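'Carboxyl esterase 2 (Tuber melanosporum Mel28, PDB 5MIF) is an archaea-like carboxylesterase of the alpha/beta hydrolase fold that probably hydrolyses carboxylic esters. Local coordinates at residues 80-85 with 142-147; 242-247 with 287-292; 277-282 with 298-303. All blocks are in the same frame, centred on the assembly; numbering follows the deposited sequence.

Contact 1: residues 80-85 with 142-147; sequences LSLPVG and AVFFVD
L80 and L82 approach the edge of the F144 ring. The two leucine methyls lie near the ring plane, not over a face. L82 CD1 meets F144 CZ at 4.0 Å. L80 CD1 lies a little farther out, 4.3 Å from F144 CE1. Both leucines direct CB toward the facing segment. They sit two residues apart on one strand. L82 and F144 come at each other from opposite directions. F144 can span the gap because its CG is anti to the backbone N (chi1 -178°), which carries the ring out to the leucines. The contact is purely apolar and small, burying 86 Å² over both sides.

The backbones themselves are far apart. The nearest CA atoms, those of L80 and V146, are 9.5 Å from each other. Strand 90-97 runs between the two segments. It pairs with L80 through A92, with L82 through V90 and with V143 through Y95. The F144 side chain also touches A92. Helix 158-173 covers this part of the sheet: W169 packs on L82, while A166 and L170 pack on F144. Just past L82 the strand ends in an inverse gamma turn centred on P83, with a weak bond of 2.8 Å from V84 N to L82 O.

The contact thus joins the outermost strand 75-82 to strand 142-147 across an antiparallel neighbour. This is the first part of the mixed central sheet of the alpha/beta hydrolase fold, with a helix laid over it.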
ATOM      1  N   LEU A  80       3.973 -22.239  24.553  1.00 41.91           N
ATOM      2  CA  LEU A  80       4.406 -23.547  24.079  1.00 43.33           C
ATOM      3  C   LEU A  80       5.924 -23.726  24.150  1.00 42.86           C
ATOM      4  O   LEU A  80       6.688 -22.904  23.639  1.00 43.09           O
ATOM      5  CB  LEU A  80       3.906 -23.767  22.646  1.00 41.72           C
ATOM      6  CG  LEU A  80       2.377 -23.746  22.491  1.00 46.97           C
ATOM      7  CD1 LEU A  80       1.970 -23.705  21.026  1.00 44.41           C
ATOM      8  CD2 LEU A  80       1.747 -24.957  23.205  1.00 42.30           C
ATOM      9  N   SER A  81       6.348 -24.820  24.775  1.00 41.90           N
ATOM     10  CA  SER A  81       7.747 -25.222  24.745  1.00 44.22           C
ATOM     11  C   SER A  81       7.851 -26.414  23.814  1.00 44.17           C
ATOM     12  O   SER A  81       7.610 -27.544  24.235  1.00 45.41           O
ATOM     13  CB  SER A  81       8.225 -25.592  26.148  1.00 45.69           C
ATOM     14  OG  SER A  81       8.242 -24.445  26.973  1.00 50.28           O
ATOM     15  N   LEU A  82       8.254 -26.183  22.568  1.00 39.76           N
ATOM     16  CA  LEU A  82       8.230 -27.264  21.593  1.00 41.41           C
ATOM     17  C   LEU A  82       9.557 -28.019  21.654  1.00 43.51           C
ATOM     18  O   LEU A  82      10.623 -27.429  21.463  1.00 41.99           O
ATOM     19  CB  LEU A  82       7.981 -26.709  20.187  1.00 39.12           C
ATOM     20  CG  LEU A  82       6.814 -25.721  20.049  1.00 41.47           C
ATOM     21  CD1 LEU A  82       6.649 -25.266  18.610  1.00 41.97           C
ATOM     22  CD2 LEU A  82       5.515 -26.357  20.553  1.00 39.69           C
ATOM     23  N   PRO A  83       9.492 -29.332  21.929  1.00 42.78           N
ATOM     24  CA  PRO A  83      10.704 -30.152  22.049  1.00 44.71           C
ATOM     25  C   PRO A  83      11.246 -30.526  20.681  1.00 46.08           C
ATOM     26  O   PRO A  83      11.320 -31.710  20.353  1.00 49.19           O
ATOM     27  CB  PRO A  83      10.215 -31.389  22.802  1.00 43.26           C
ATOM     28  CG  PRO A  83       8.781 -31.530  22.373  1.00 46.33           C
ATOM     29  CD  PRO A  83       8.267 -30.116  22.171  1.00 48.05           C
ATOM     30  N   VAL A  84      11.584 -29.519  19.882  1.00 43.05           N
ATOM     31  CA  VAL A  84      11.964 -29.734  18.485  1.00 45.18           C
ATOM     32  C   VAL A  84      13.114 -28.813  18.104  1.00 39.00           C
ATOM     33  O   VAL A  84      13.469 -27.908  18.862  1.00 38.69           O
ATOM     34  CB  VAL A  84      10.770 -29.486  17.510  1.00 40.88           C
ATOM     35  CG1 VAL A  84       9.584 -30.375  17.877  1.00 37.80           C
ATOM     36  CG2 VAL A  84      10.353 -28.023  17.519  1.00 39.05           C
ATOM     37  N   GLY A  85      13.694 -29.028  16.928  1.00 40.03           N
ATOM     38  CA  GLY A  85      14.702 -28.109  16.442  1.00 40.95           C
ATOM     39  C   GLY A  85      16.107 -28.383  16.936  1.00 42.12           C
ATOM     40  O   GLY A  85      16.331 -29.324  17.703  1.00 42.81           O
ATOM     41  N   ALA A 142      -5.444 -16.435  14.088  1.00 40.00           N
ATOM     42  CA  ALA A 142      -4.507 -16.707  15.171  1.00 42.26           C
ATOM     43  C   ALA A 142      -3.095 -16.317  14.732  1.00 43.93           C
ATOM     44  O   ALA A 142      -2.787 -16.320  13.530  1.00 38.21           O
ATOM     45  CB  ALA A 142      -4.552 -18.173  15.566  1.00 39.94           C
ATOM     46  N   VAL A 143      -2.240 -15.998  15.709  1.00 42.73           N
ATOM     47  CA  VAL A 143      -0.834 -15.694  15.440  1.00 36.89           C
ATOM     48  C   VAL A 143       0.051 -16.686  16.208  1.00 41.96           C
ATOM     49  O   VAL A 143      -0.065 -16.831  17.430  1.00 38.26           O
ATOM     50  CB  VAL A 143      -0.463 -14.256  15.845  1.00 37.86           C
ATOM     51  CG1 VAL A 143       1.059 -14.055  15.775  1.00 35.68           C
ATOM     52  CG2 VAL A 143      -1.179 -13.243  14.952  1.00 39.72           C
ATOM     53  N   PHE A 144       0.901 -17.384  15.460  1.00 36.11           N
ATOM     54  CA  PHE A 144       1.861 -18.340  15.991  1.00 36.45           C
ATOM     55  C   PHE A 144       3.194 -17.619  16.011  1.00 38.21           C
ATOM     56  O   PHE A 144       3.893 -17.537  14.994  1.00 37.71           O
ATOM     57  CB  PHE A 144       1.879 -19.601  15.112  1.00 36.73           C
ATOM     58  CG  PHE A 144       2.806 -20.694  15.581  1.00 38.75           C
ATOM     59  CD1 PHE A 144       2.486 -21.482  16.678  1.00 38.25           C
ATOM     60  CD2 PHE A 144       3.956 -20.987  14.870  1.00 35.92           C
ATOM     61  CE1 PHE A 144       3.327 -22.507  17.085  1.00 37.17           C
ATOM     62  CE2 PHE A 144       4.797 -22.010  15.269  1.00 38.65           C
ATOM     63  CZ  PHE A 144       4.487 -22.769  16.382  1.00 36.79           C
ATOM     64  N   PHE A 145       3.518 -17.045  17.162  1.00 35.22           N
ATOM     65  CA  PHE A 145       4.682 -16.175  17.291  1.00 35.21           C
ATOM     66  C   PHE A 145       5.882 -16.987  17.795  1.00 42.06           C
ATOM     67  O   PHE A 145       5.888 -17.469  18.938  1.00 40.76           O
ATOM     68  CB  PHE A 145       4.353 -15.022  18.241  1.00 38.45           C
ATOM     69  CG  PHE A 145       5.427 -13.981  18.350  1.00 36.22           C
ATOM     70  CD1 PHE A 145       6.452 -14.116  19.284  1.00 37.95           C
ATOM     71  CD2 PHE A 145       5.396 -12.859  17.556  1.00 35.82           C
ATOM     72  CE1 PHE A 145       7.444 -13.148  19.404  1.00 37.20           C
ATOM     73  CE2 PHE A 145       6.387 -11.879  17.664  1.00 40.29           C
ATOM     74  CZ  PHE A 145       7.410 -12.020  18.596  1.00 36.12           C
ATOM     75  N   VAL A 146       6.885 -17.159  16.935  1.00 37.85           N
ATOM     76  CA  VAL A 146       8.035 -17.985  17.275  1.00 37.61           C
ATOM     77  C   VAL A 146       9.098 -17.166  18.003  1.00 38.71           C
ATOM     78  O   VAL A 146       9.657 -16.225  17.452  1.00 33.99           O
ATOM     79  CB  VAL A 146       8.647 -18.627  16.037  1.00 39.07           C
ATOM     80  CG1 VAL A 146       9.833 -19.492  16.447  1.00 37.79           C
ATOM     81  CG2 VAL A 146       7.593 -19.468  15.313  1.00 33.06           C
ATOM     82  N   ASP A 147       9.351 -17.525  19.255  1.00 38.16           N
ATOM     83  CA  ASP A 147      10.323 -16.818  20.081  1.00 39.88           C
ATOM     84  C   ASP A 147      11.670 -17.526  20.005  1.00 37.36           C
ATOM     85  O   ASP A 147      12.129 -18.136  20.971  1.00 38.07           O
ATOM     86  CB  ASP A 147       9.801 -16.731  21.528  1.00 41.76           C
ATOM     87  CG  ASP A 147      10.535 -15.692  22.374  1.00 41.35           C
ATOM     88  OD1 ASP A 147      11.281 -14.845  21.832  1.00 40.30           O
ATOM     89  OD2 ASP A 147      10.335 -15.711  23.602  1.00 51.07           O
TER

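Contact 2: residues 242-247 with 287-292; sequences DEIRFA and DPIRQQ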
ATOM      1  N   ASP A 242      26.001   0.701   9.917  1.00 60.77           N
ATOM      2  CA  ASP A 242      26.788   0.118  10.998  1.00 63.71           C
ATOM      3  C   ASP A 242      25.993  -0.895  11.807  1.00 63.41           C
ATOM      4  O   ASP A 242      26.517  -1.942  12.189  1.00 62.49           O
ATOM      5  CB  ASP A 242      27.335   1.206  11.922  1.00 63.60           C
ATOM      6  CG  ASP A 242      28.485   1.972  11.297  1.00 70.90           C
ATOM      7  OD1 ASP A 242      29.003   1.523  10.247  1.00 67.18           O
ATOM      8  OD2 ASP A 242      28.883   3.010  11.870  1.00 73.97           O
ATOM      9  N   GLU A 243      24.734  -0.578  12.085  1.00 62.49           N
ATOM     10  CA  GLU A 243      23.876  -1.495  12.820  1.00 56.60           C
ATOM     11  C   GLU A 243      23.656  -2.778  12.015  1.00 56.61           C
ATOM     12  O   GLU A 243      23.621  -3.878  12.570  1.00 57.35           O
ATOM     13  CB  GLU A 243      22.545  -0.823  13.148  1.00 59.87           C
ATOM     14  CG  GLU A 243      22.625   0.239  14.241  1.00 62.15           C
ATOM     15  CD  GLU A 243      21.327   1.025  14.398  1.00 61.44           C
ATOM     16  OE1 GLU A 243      20.635   1.268  13.376  1.00 59.06           O
ATOM     17  OE2 GLU A 243      20.974   1.348  15.553  1.00 56.59           O
ATOM     18  N   ILE A 244      23.538  -2.630  10.700  1.00 54.87           N
ATOM     19  CA  ILE A 244      23.385  -3.765   9.794  1.00 58.89           C
ATOM     20  C   ILE A 244      24.595  -4.699   9.845  1.00 58.23           C
ATOM     21  O   ILE A 244      24.451  -5.926   9.924  1.00 54.29           O
ATOM     22  CB  ILE A 244      23.166  -3.293   8.337  1.00 54.92           C
ATOM     23  CG1 ILE A 244      21.808  -2.600   8.198  1.00 56.45           C
ATOM     24  CG2 ILE A 244      23.251  -4.459   7.366  1.00 52.11           C
ATOM     25  CD1 ILE A 244      21.515  -2.122   6.785  1.00 54.16           C
ATOM     26  N   ARG A 245      25.787  -4.114   9.803  1.00 58.15           N
ATOM     27  CA  ARG A 245      27.017  -4.894   9.806  1.00 57.47           C
ATOM     28  C   ARG A 245      27.180  -5.620  11.127  1.00 52.25           C
ATOM     29  O   ARG A 245      27.562  -6.787  11.154  1.00 50.56           O
ATOM     30  CB  ARG A 245      28.215  -3.986   9.575  1.00 60.32           C
ATOM     31  CG  ARG A 245      28.216  -3.337   8.228  1.00 65.87           C
ATOM     32  CD  ARG A 245      29.270  -2.260   8.160  1.00 69.62           C
ATOM     33  NE  ARG A 245      29.137  -1.478   6.939  1.00 73.35           N
ATOM     34  CZ  ARG A 245      29.500  -1.914   5.740  1.00 79.51           C
ATOM     35  NH1 ARG A 245      30.011  -3.134   5.599  1.00 79.88           N
ATOM     36  NH2 ARG A 245      29.345  -1.137   4.675  1.00 84.80           N
ATOM     37  N   PHE A 246      26.866  -4.919  12.213  1.00 49.03           N
ATOM     38  CA  PHE A 246      26.910  -5.499  13.544  1.00 47.18           C
ATOM     39  C   PHE A 246      25.972  -6.702  13.670  1.00 54.47           C
ATOM     40  O   PHE A 246      26.380  -7.771  14.132  1.00 50.93           O
ATOM     41  CB  PHE A 246      26.562  -4.437  14.591  1.00 48.85           C
ATOM     42  CG  PHE A 246      26.626  -4.936  16.008  1.00 54.97           C
ATOM     43  CD1 PHE A 246      25.535  -5.558  16.592  1.00 55.91           C
ATOM     44  CD2 PHE A 246      27.787  -4.801  16.750  1.00 56.29           C
ATOM     45  CE1 PHE A 246      25.598  -6.024  17.899  1.00 57.66           C
ATOM     46  CE2 PHE A 246      27.859  -5.268  18.045  1.00 53.19           C
ATOM     47  CZ  PHE A 246      26.768  -5.878  18.625  1.00 59.42           C
ATOM     48  N   ALA A 247      24.719  -6.528  13.257  1.00 50.35           N
ATOM     49  CA  ALA A 247      23.745  -7.608  13.350  1.00 48.68           C
ATOM     50  C   ALA A 247      24.186  -8.796  12.506  1.00 44.97           C
ATOM     51  O   ALA A 247      24.079  -9.951  12.943  1.00 41.50           O
ATOM     52  CB  ALA A 247      22.360  -7.130  12.917  1.00 49.90           C
ATOM     53  N   ASP A 287      15.439   4.069   4.012  1.00 45.99           N
ATOM     54  CA  ASP A 287      15.860   2.797   4.579  1.00 42.62           C
ATOM     55  C   ASP A 287      16.985   2.207   3.745  1.00 45.58           C
ATOM     56  O   ASP A 287      16.800   1.942   2.559  1.00 47.00           O
ATOM     57  CB  ASP A 287      14.682   1.819   4.626  1.00 42.78           C
ATOM     58  CG  ASP A 287      15.013   0.506   5.336  1.00 44.84           C
ATOM     59  OD1 ASP A 287      16.198   0.208   5.585  1.00 50.21           O
ATOM     60  OD2 ASP A 287      14.075  -0.272   5.616  1.00 43.01           O
ATOM     61  N   PRO A 288      18.152   1.976   4.371  1.00 50.01           N
ATOM     62  CA  PRO A 288      19.277   1.333   3.688  1.00 50.51           C
ATOM     63  C   PRO A 288      18.902  -0.015   3.081  1.00 46.30           C
ATOM     64  O   PRO A 288      19.439  -0.389   2.042  1.00 48.70           O
ATOM     65  CB  PRO A 288      20.301   1.110   4.809  1.00 48.98           C
ATOM     66  CG  PRO A 288      19.872   1.922   5.918  1.00 50.38           C
ATOM     67  CD  PRO A 288      18.425   2.204   5.799  1.00 45.45           C
ATOM     68  N   ILE A 289      17.988  -0.730   3.727  1.00 42.72           N
ATOM     69  CA  ILE A 289      17.689  -2.100   3.320  1.00 47.71           C
ATOM     70  C   ILE A 289      16.542  -2.141   2.282  1.00 46.20           C
ATOM     71  O   ILE A 289      16.143  -3.213   1.825  1.00 44.44           O
ATOM     72  CB  ILE A 289      17.353  -2.981   4.561  1.00 45.88           C
ATOM     73  CG1 ILE A 289      17.836  -4.409   4.366  1.00 54.58           C
ATOM     74  CG2 ILE A 289      15.888  -2.959   4.905  1.00 48.57           C
ATOM     75  CD1 ILE A 289      19.328  -4.514   4.427  1.00 61.04           C
ATOM     76  N   ARG A 290      16.032  -0.970   1.900  1.00 44.71           N
ATOM     77  CA  ARG A 290      14.897  -0.890   0.971  1.00 43.05           C
ATOM     78  C   ARG A 290      15.130  -1.650  -0.345  1.00 43.94           C
ATOM     79  O   ARG A 290      14.248  -2.368  -0.809  1.00 45.35           O
ATOM     80  CB  ARG A 290      14.563   0.575   0.664  1.00 43.94           C
ATOM     81  CG  ARG A 290      13.323   0.765  -0.209  1.00 42.16           C
ATOM     82  CD  ARG A 290      13.203   2.208  -0.673  1.00 41.69           C
ATOM     83  NE  ARG A 290      14.085   2.450  -1.811  1.00 40.83           N
ATOM     84  CZ  ARG A 290      14.543   3.646  -2.178  1.00 45.25           C
ATOM     85  NH1 ARG A 290      14.203   4.731  -1.496  1.00 47.24           N
ATOM     86  NH2 ARG A 290      15.335   3.757  -3.239  1.00 46.77           N
ATOM     87  N   GLN A 291      16.309  -1.494  -0.943  1.00 43.35           N
ATOM     88  CA  GLN A 291      16.598  -2.117  -2.241  1.00 48.22           C
ATOM     89  C   GLN A 291      16.452  -3.648  -2.234  1.00 49.44           C
ATOM     90  O   GLN A 291      16.053  -4.256  -3.239  1.00 46.81           O
ATOM     91  CB  GLN A 291      18.009  -1.737  -2.709  1.00 51.57           C
ATOM     92  CG  GLN A 291      18.338  -2.178  -4.132  1.00 53.83           C
ATOM     93  CD  GLN A 291      17.643  -1.334  -5.186  1.00 60.79           C
ATOM     94  OE1 GLN A 291      17.550  -0.113  -5.053  1.00 61.65           O
ATOM     95  NE2 GLN A 291      17.131  -1.985  -6.230  1.00 60.32           N
ATOM     96  N   GLN A 292      16.793  -4.269  -1.110  1.00 46.62           N
ATOM     97  CA  GLN A 292      16.748  -5.725  -1.004  1.00 48.08           C
ATOM     98  C   GLN A 292      15.340  -6.279  -1.190  1.00 42.48           C
ATOM     99  O   GLN A 292      15.135  -7.238  -1.944  1.00 44.79           O
ATOM    100  CB  GLN A 292      17.312  -6.180   0.347  1.00 45.51           C
ATOM    101  CG  GLN A 292      18.811  -6.028   0.426  1.00 51.60           C
ATOM    102  CD  GLN A 292      19.395  -6.605   1.693  1.00 53.43           C
ATOM    103  OE1 GLN A 292      18.775  -7.439   2.365  1.00 47.26           O
ATOM    104  NE2 GLN A 292      20.584  -6.128   2.057  1.00 57.29           N
TER
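I244 CD1 touches the puckered ring of P288 at its CB, 4.0 Å from P288 CB. The flat group here is the D287 carboxylate, one residue before that proline. Its OD1 faces I289 N of the same turn, and its OD2 is hydrogen-bonded to H317 ND1. In the alpha/beta hydrolase fold this loop follows strand 279-284 and leads into helix 290-302. D287 fits the acid of a probable Ser-His-Asp triad with S190 and H317.

Across the contact, a single methyl of helix 241-251 does the work. I244 CD1 also touches I289 CD1, at 4.0 Å. With chi2 anti (-179°), the CA-CB-CG1-CD1 chain of I244 is extended and puts CD1 at both P288 and I289. F230 of helix 228-232 packs on both isoleucines.

Bonds within the loop and to T229 of helix 228-232 fix its shape. D287 to R290 forms a type I beta turn, with R290 N bonded to D287 O. P288 O is bonded to T229 OG1. The capping bond from I289 N to D287 OD1 is 2.7 Å long, with an angle of 162° at the hydrogen, and N lies 54° out of the carboxylate plane.

Contact 3: residues 277-282 with 298-303; sequences PETLIV and RRLQKL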
ATOM      1  N   PRO A 277       5.466 -19.013  -2.162  1.00 42.86           N
ATOM      2  CA  PRO A 277       4.038 -18.751  -2.019  1.00 40.20           C
ATOM      3  C   PRO A 277       3.738 -17.340  -2.495  1.00 41.86           C
ATOM      4  O   PRO A 277       4.672 -16.544  -2.602  1.00 40.33           O
ATOM      5  CB  PRO A 277       3.808 -18.894  -0.510  1.00 41.91           C
ATOM      6  CG  PRO A 277       5.112 -18.465   0.084  1.00 37.12           C
ATOM      7  CD  PRO A 277       6.164 -18.982  -0.862  1.00 40.20           C
ATOM      8  N   GLU A 278       2.484 -17.018  -2.792  1.00 41.05           N
ATOM      9  CA  GLU A 278       2.200 -15.643  -3.149  1.00 42.62           C
ATOM     10  C   GLU A 278       2.564 -14.731  -1.981  1.00 38.30           C
ATOM     11  O   GLU A 278       2.301 -15.027  -0.807  1.00 37.25           O
ATOM     12  CB  GLU A 278       0.767 -15.447  -3.641  1.00 44.63           C
ATOM     13  CG  GLU A 278      -0.328 -15.334  -2.660  1.00 49.00           C
ATOM     14  CD  GLU A 278      -1.571 -14.757  -3.337  1.00 54.39           C
ATOM     15  OE1 GLU A 278      -1.407 -13.918  -4.249  1.00 58.83           O
ATOM     16  OE2 GLU A 278      -2.696 -15.156  -2.981  1.00 51.84           O
ATOM     17  N   THR A 279       3.222 -13.636  -2.333  1.00 38.73           N
ATOM     18  CA  THR A 279       3.908 -12.808  -1.370  1.00 40.02           C
ATOM     19  C   THR A 279       3.595 -11.322  -1.529  1.00 41.56           C
ATOM     20  O   THR A 279       3.571 -10.791  -2.644  1.00 42.80           O
ATOM     21  CB  THR A 279       5.422 -13.032  -1.509  1.00 36.11           C
ATOM     22  OG1 THR A 279       5.727 -14.386  -1.145  1.00 36.72           O
ATOM     23  CG2 THR A 279       6.198 -12.053  -0.666  1.00 37.22           C
ATOM     24  N   LEU A 280       3.338 -10.659  -0.408  1.00 37.99           N
ATOM     25  CA  LEU A 280       3.239  -9.205  -0.376  1.00 37.19           C
ATOM     26  C   LEU A 280       4.476  -8.620   0.317  1.00 39.67           C
ATOM     27  O   LEU A 280       4.787  -8.976   1.460  1.00 36.22           O
ATOM     28  CB  LEU A 280       1.961  -8.765   0.348  1.00 35.28           C
ATOM     29  CG  LEU A 280       1.890  -7.294   0.769  1.00 34.29           C
ATOM     30  CD1 LEU A 280       1.823  -6.360  -0.443  1.00 35.64           C
ATOM     31  CD2 LEU A 280       0.701  -7.064   1.667  1.00 34.20           C
ATOM     32  N   ILE A 281       5.176  -7.724  -0.372  1.00 39.49           N
ATOM     33  CA  ILE A 281       6.334  -7.055   0.211  1.00 37.76           C
ATOM     34  C   ILE A 281       6.078  -5.571   0.411  1.00 38.74           C
ATOM     35  O   ILE A 281       5.665  -4.865  -0.509  1.00 43.63           O
ATOM     36  CB  ILE A 281       7.584  -7.251  -0.661  1.00 40.05           C
ATOM     37  CG1 ILE A 281       7.884  -8.744  -0.790  1.00 36.10           C
ATOM     38  CG2 ILE A 281       8.779  -6.479  -0.078  1.00 37.12           C
ATOM     39  CD1 ILE A 281       8.978  -9.076  -1.790  1.00 40.41           C
ATOM     40  N   VAL A 282       6.310  -5.104   1.628  1.00 33.01           N
ATOM     41  CA  VAL A 282       6.140  -3.699   1.960  1.00 37.91           C
ATOM     42  C   VAL A 282       7.494  -3.151   2.406  1.00 35.75           C
ATOM     43  O   VAL A 282       8.148  -3.758   3.245  1.00 39.41           O
ATOM     44  CB  VAL A 282       5.078  -3.524   3.069  1.00 38.65           C
ATOM     45  CG1 VAL A 282       4.938  -2.075   3.449  1.00 43.18           C
ATOM     46  CG2 VAL A 282       3.734  -4.089   2.601  1.00 38.01           C
ATOM     47  N   ARG A 298      10.805  -8.081  -7.352  1.00 42.42           N
ATOM     48  CA  ARG A 298      10.910  -8.077  -8.821  1.00 45.02           C
ATOM     49  C   ARG A 298      11.335  -9.447  -9.318  1.00 44.63           C
ATOM     50  O   ARG A 298      10.853  -9.942 -10.339  1.00 41.48           O
ATOM     51  CB  ARG A 298      11.907  -7.025  -9.303  1.00 39.35           C
ATOM     52  CG  ARG A 298      11.474  -5.606  -9.043  1.00 44.12           C
ATOM     53  CD  ARG A 298      12.492  -4.636  -9.592  1.00 47.51           C
ATOM     54  NE  ARG A 298      12.024  -3.257  -9.545  1.00 47.75           N
ATOM     55  CZ  ARG A 298      12.605  -2.299  -8.827  1.00 52.49           C
ATOM     56  NH1 ARG A 298      13.673  -2.578  -8.084  1.00 52.71           N
ATOM     57  NH2 ARG A 298      12.115  -1.062  -8.848  1.00 47.96           N
ATOM     58  N   ARG A 299      12.234 -10.070  -8.566  1.00 44.39           N
ATOM     59  CA  ARG A 299      12.692 -11.405  -8.894  1.00 42.91           C
ATOM     60  C   ARG A 299      11.543 -12.436  -8.795  1.00 45.33           C
ATOM     61  O   ARG A 299      11.377 -13.266  -9.685  1.00 44.84           O
ATOM     62  CB  ARG A 299      13.867 -11.760  -7.990  1.00 47.47           C
ATOM     63  CG  ARG A 299      14.447 -13.082  -8.268  1.00 50.71           C
ATOM     64  CD  ARG A 299      15.955 -13.081  -8.203  1.00 48.09           C
ATOM     65  NE  ARG A 299      16.363 -14.401  -8.645  1.00 51.81           N
ATOM     66  CZ  ARG A 299      17.033 -15.274  -7.914  1.00 51.39           C
ATOM     67  NH1 ARG A 299      17.450 -14.947  -6.695  1.00 48.90           N
ATOM     68  NH2 ARG A 299      17.311 -16.462  -8.431  1.00 47.89           N
ATOM     69  N   LEU A 300      10.722 -12.351  -7.750  1.00 39.83           N
ATOM     70  CA  LEU A 300       9.543 -13.218  -7.642  1.00 43.22           C
ATOM     71  C   LEU A 300       8.566 -12.984  -8.798  1.00 42.38           C
ATOM     72  O   LEU A 300       7.978 -13.927  -9.337  1.00 43.51           O
ATOM     73  CB  LEU A 300       8.810 -12.980  -6.319  1.00 38.72           C
ATOM     74  CG  LEU A 300       9.552 -13.313  -5.033  1.00 45.38           C
ATOM     75  CD1 LEU A 300       8.725 -12.889  -3.833  1.00 43.01           C
ATOM     76  CD2 LEU A 300       9.826 -14.804  -4.986  1.00 42.27           C
ATOM     77  N   GLN A 301       8.391 -11.719  -9.169  1.00 42.45           N
ATOM     78  CA  GLN A 301       7.479 -11.364 -10.253  1.00 45.14           C
ATOM     79  C   GLN A 301       7.912 -11.998 -11.573  1.00 42.70           C
ATOM     80  O   GLN A 301       7.123 -12.665 -12.240  1.00 43.66           O
ATOM     81  CB  GLN A 301       7.395  -9.852 -10.411  1.00 42.12           C
ATOM     82  CG  GLN A 301       6.481  -9.191  -9.394  1.00 43.39           C
ATOM     83  CD  GLN A 301       6.429  -7.687  -9.553  1.00 45.56           C
ATOM     84  OE1 GLN A 301       7.146  -7.109 -10.375  1.00 48.45           O
ATOM     85  NE2 GLN A 301       5.558  -7.043  -8.780  1.00 49.03           N
ATOM     86  N   LYS A 302       9.184 -11.823 -11.906  1.00 46.73           N
ATOM     87  CA  LYS A 302       9.791 -12.391 -13.114  1.00 47.72           C
ATOM     88  C   LYS A 302       9.673 -13.915 -13.188  1.00 49.71           C
ATOM     89  O   LYS A 302       9.571 -14.490 -14.272  1.00 51.15           O
ATOM     90  CB  LYS A 302      11.261 -11.978 -13.163  1.00 52.56           C
ATOM     91  CG  LYS A 302      12.136 -12.754 -14.123  1.00 56.78           C
ATOM     92  CD  LYS A 302      13.560 -12.208 -14.082  1.00 64.86           C
ATOM     93  CE  LYS A 302      14.587 -13.278 -14.436  1.00 67.01           C
ATOM     94  NZ  LYS A 302      15.733 -12.708 -15.194  1.00 65.59           N
ATOM     95  N   LEU A 303       9.640 -14.568 -12.033  1.00 45.84           N
ATOM     96  CA  LEU A 303       9.613 -16.028 -11.989  1.00 44.07           C
ATOM     97  C   LEU A 303       8.212 -16.589 -11.950  1.00 43.35           C
ATOM     98  O   LEU A 303       8.017 -17.796 -11.832  1.00 46.39           O
ATOM     99  CB  LEU A 303      10.417 -16.527 -10.799  1.00 48.72           C
ATOM    100  CG  LEU A 303      11.885 -16.144 -10.929  1.00 46.27           C
ATOM    101  CD1 LEU A 303      12.655 -16.474  -9.660  1.00 45.02           C
ATOM    102  CD2 LEU A 303      12.474 -16.889 -12.129  1.00 49.33           C
TER
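L300 carries this contact from the helix side, reaching T279 and I281 on the strand. The two segments belong to the beta-alpha-beta unit of strand 279-284, helix 290-302 and strand 307-312. The L300 CB points toward the strand but does not touch it. CG lies beside the backbone N, anti to the carbonyl carbon (chi1 -64°), and this turn of the side chain puts CD1 against T279. At the fork only CD1 meets the strand segment. It lies 4.0 Å from T279 CB and 4.1 Å from T279 CG2. The same methyl of L300, CD1, comes to 4.3 Å from I281 CD1.

T279 and L300 cross at about a right angle. T279 points CB toward the helix, and its CG2 methyl lies beside L300 CD1. L280, between the two strand contacts, points away from the helix and packs on A308 and F213. Around L300 the apolar setting is continued by F276 and A307.

The helix also reaches the other half of the assembly. R298 NH2 makes a salt bridge with E285 OE2 of the second subunit. R299 NH2 bridges D270 OD1 within the same chain.

The one polar atom of T279's side chain has its own partners. Q214 NE2 on strand 213-217 is hydrogen-bonded to OG1. The threonine hydroxyl in turn gives a hydrogen bond to P277 O. T279 OG1 lies 2.8 Å from P277 O, at a C=O...donor angle of 137° and 41° above the carbonyl plane.

How the contacts relate
All three contacts are apolar. The touching residues of contact 3 are all buried, while L80 in contact 1 and I244 in contact 2 are partly exposed. Contact 1 joins two strands at one end of the central sheet, through an aromatic edge. Contact 3 lies farther across the same sheet and packs a helix on a strand through one leucine methyl; its helix also faces the second subunit. Contact 2 is in the turn just before that helix, beside the probable catalytic acid, and the polar bonds of its turn accompany the packing. Contacts 2 and 3 share helix 290-302 and meet where Q291 NE2 is 4.0 Å from R298 NH1. Contact 1 is separate: its centre is about 27 Å from each of the other centres.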